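Local coordinates for protein DELTA1-pyrroline-2-carboxylate reductase (Thermococcus litoralis DSM 5473, PDB 6T3E) that probably reduces Delta1-pyrroline-2-carboxylate to L-proline with NADH as the probable hydride donor, a step linked to L-hydroxyproline metabolism, at residues B[28-31]-B[32-36]. Numbering follows the deposited sequence.
Sequences LSRS and DLEKL
Ser29 and Asp32 grip each other reciprocally at the start of helix 30-36. Asp32 N donates to Ser29 OG (3.3 Å), and Ser29 N returns a nearly straight bond to Asp32 OD2 (3.2 Å, 176° at the hydrogen), reaching that oxygen from above the carboxylate plane. With chi1 at 71°, Ser29 OG sits between its own backbone N and carbonyl carbon, which places it to accept from Asp32 N, the N-cap role. Within the first turn, Arg30 NH1 reaches four residues along to a salt bridge with Glu34 OE1 (2.7 Å); the carboxylate oxygen lies at the guanidinium edge, yet the two planes stand 77° apart. The same two residues are also joined through the backbone, Glu34 N donating to Arg30 O. Lys35 curls back through bends at chi3 and chi4, bringing NZ above the carbonyl plane of Ser31 to bond its O. On the buried side, Leu28 CB lies near Leu33 CD2, whose exact place is doubtful, while Leu28 CD2 touches Leu36 CD1 (4.1 Å), the two side chains crossing at about a right angle. Leu28 and Leu36 also touch Ala338 of helix 324-341, and Leu33 reaches Phe129 and Ile130 of helix 128-146. Strand 26-28, paired with strand 121-126, is followed, through the N-cap Ser29, by helix 30-36, closed by a capping box.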
ATOM      1  N   LEU B  28      -2.809   7.912  17.293  1.00 37.28           N
ATOM      2  CA  LEU B  28      -1.591   7.945  18.086  1.00 34.25           C
ATOM      3  C   LEU B  28      -0.635   8.913  17.413  1.00 39.45           C
ATOM      4  O   LEU B  28      -0.196   8.668  16.286  1.00 40.92           O
ATOM      5  CB  LEU B  28      -0.975   6.551  18.203  1.00 33.10           C
ATOM      6  CG  LEU B  28      -1.708   5.582  19.132  1.00 35.87           C
ATOM      7  CD1 LEU B  28      -1.261   4.127  18.888  1.00 33.03           C
ATOM      8  CD2 LEU B  28      -1.505   5.981  20.593  1.00 38.54           C
ATOM      9  N   SER B  29      -0.292   9.984  18.115  1.00 40.22           N
ATOM     10  CA  SER B  29       0.595  11.026  17.631  1.00 38.64           C
ATOM     11  C   SER B  29       2.026  10.737  18.066  1.00 42.97           C
ATOM     12  O   SER B  29       2.279   9.876  18.910  1.00 44.07           O
ATOM     13  CB  SER B  29       0.125  12.378  18.161  1.00 37.29           C
ATOM     14  OG  SER B  29       0.374  12.456  19.551  1.00 37.66           O
ATOM     15  N   ARG B  30       2.975  11.459  17.460  1.00 46.34           N
ATOM     16  CA  ARG B  30       4.380  11.256  17.804  1.00 50.36           C
ATOM     17  C   ARG B  30       4.604  11.426  19.301  1.00 49.21           C
ATOM     18  O   ARG B  30       5.278  10.607  19.936  1.00 43.09           O
ATOM     19  CB  ARG B  30       5.259  12.232  17.006  1.00 51.21           C
ATOM     20  CG  ARG B  30       6.770  11.989  17.089  1.00 52.19           C
ATOM     21  CD  ARG B  30       7.536  12.942  16.157  1.00 58.07           C
ATOM     22  NE  ARG B  30       8.739  12.322  15.582  1.00 62.53           N
ATOM     23  CZ  ARG B  30       9.883  12.140  16.243  1.00 64.46           C
ATOM     24  NH1 ARG B  30       9.994  12.523  17.513  1.00 68.69           N
ATOM     25  NH2 ARG B  30      10.918  11.572  15.639  1.00 60.27           N
ATOM     26  N   SER B  31       3.977  12.443  19.891  1.00 53.11           N
ATOM     27  CA  SER B  31       4.046  12.629  21.335  1.00 54.31           C
ATOM     28  C   SER B  31       3.480  11.417  22.060  1.00 56.16           C
ATOM     29  O   SER B  31       4.060  10.947  23.046  1.00 59.98           O
ATOM     30  CB  SER B  31       3.296  13.910  21.716  1.00 52.82           C
ATOM     31  OG  SER B  31       2.723  13.847  23.010  1.00 53.62           O
ATOM     32  N   ASP B  32       2.384  10.856  21.546  1.00 53.26           N
ATOM     33  CA  ASP B  32       1.832   9.642  22.138  1.00 54.03           C
ATOM     34  C   ASP B  32       2.827   8.485  22.055  1.00 51.75           C
ATOM     35  O   ASP B  32       3.072   7.797  23.055  1.00 49.76           O
ATOM     36  CB  ASP B  32       0.510   9.279  21.446  1.00 54.13           C
ATOM     37  CG  ASP B  32      -0.601  10.300  21.718  1.00 56.27           C
ATOM     38  OD1 ASP B  32      -0.426  11.148  22.624  1.00 60.19           O
ATOM     39  OD2 ASP B  32      -1.644  10.259  21.022  1.00 51.60           O
ATOM     40  N   LEU B  33       3.463   8.295  20.893  1.00 49.96           N
ATOM     41  CA  LEU B  33       4.312   7.121  20.697  1.00 48.42           C
ATOM     42  C   LEU B  33       5.609   7.206  21.496  1.00 49.47           C
ATOM     43  O   LEU B  33       6.081   6.194  22.025  1.00 49.47           O
ATOM     44  CB  LEU B  33       4.639   6.936  19.210  1.00 47.13           C
ATOM     45  CG  LEU B  33       3.566   6.482  18.210  1.00 42.70           C
ATOM     46  CD1 LEU B  33       2.962   5.141  18.659  1.00 39.05           C
ATOM     47  CD2 LEU B  33       2.486   7.518  17.925  1.00 44.66           C
ATOM     48  N   GLU B  34       6.207   8.393  21.594  1.00 55.54           N
ATOM     49  CA  GLU B  34       7.501   8.514  22.270  1.00 61.81           C
ATOM     50  C   GLU B  34       7.378   8.051  23.710  1.00 62.50           C
ATOM     51  O   GLU B  34       8.295   7.451  24.275  1.00 64.83           O
ATOM     52  CB  GLU B  34       7.992   9.963  22.216  1.00 63.49           C
ATOM     53  CG  GLU B  34       9.043  10.272  21.163  1.00 65.62           C
ATOM     54  CD  GLU B  34       9.303  11.766  21.039  1.00 67.85           C
ATOM     55  OE1 GLU B  34       8.985  12.347  19.981  1.00 67.93           O
ATOM     56  OE2 GLU B  34       9.819  12.356  22.010  1.00 69.38           O
ATOM     57  N   LYS B  35       6.215   8.305  24.284  1.00 63.62           N
ATOM     58  CA  LYS B  35       5.852   7.934  25.640  1.00 62.69           C
ATOM     59  C   LYS B  35       5.763   6.413  25.809  1.00 59.93           C
ATOM     60  O   LYS B  35       6.208   5.870  26.825  1.00 62.23           O
ATOM     61  CB  LYS B  35       4.539   8.664  25.890  1.00 66.44           C
ATOM     62  CG  LYS B  35       3.747   8.579  27.140  1.00 69.98           C
ATOM     63  CD  LYS B  35       2.514   9.471  26.839  1.00 73.80           C
ATOM     64  CE  LYS B  35       2.958  10.925  26.804  1.00 78.38           C
ATOM     65  NZ  LYS B  35       3.515  11.497  25.496  1.00 81.66           N
ATOM     66  N   LEU B  36       5.204   5.707  24.817  1.00 50.16           N
ATOM     67  CA  LEU B  36       4.845   4.291  24.928  1.00 45.58           C
ATOM     68  C   LEU B  36       6.023   3.327  24.773  1.00 44.75           C
ATOM     69  O   LEU B  36       6.042   2.279  25.425  1.00 42.64           O
ATOM     70  CB  LEU B  36       3.779   3.958  23.892  1.00 43.05           C
ATOM     71  CG  LEU B  36       2.450   4.662  24.107  1.00 43.16           C
ATOM     72  CD1 LEU B  36       1.523   4.405  22.915  1.00 31.59           C
ATOM     73  CD2 LEU B  36       1.821   4.220  25.410  1.00 40.78           C
TER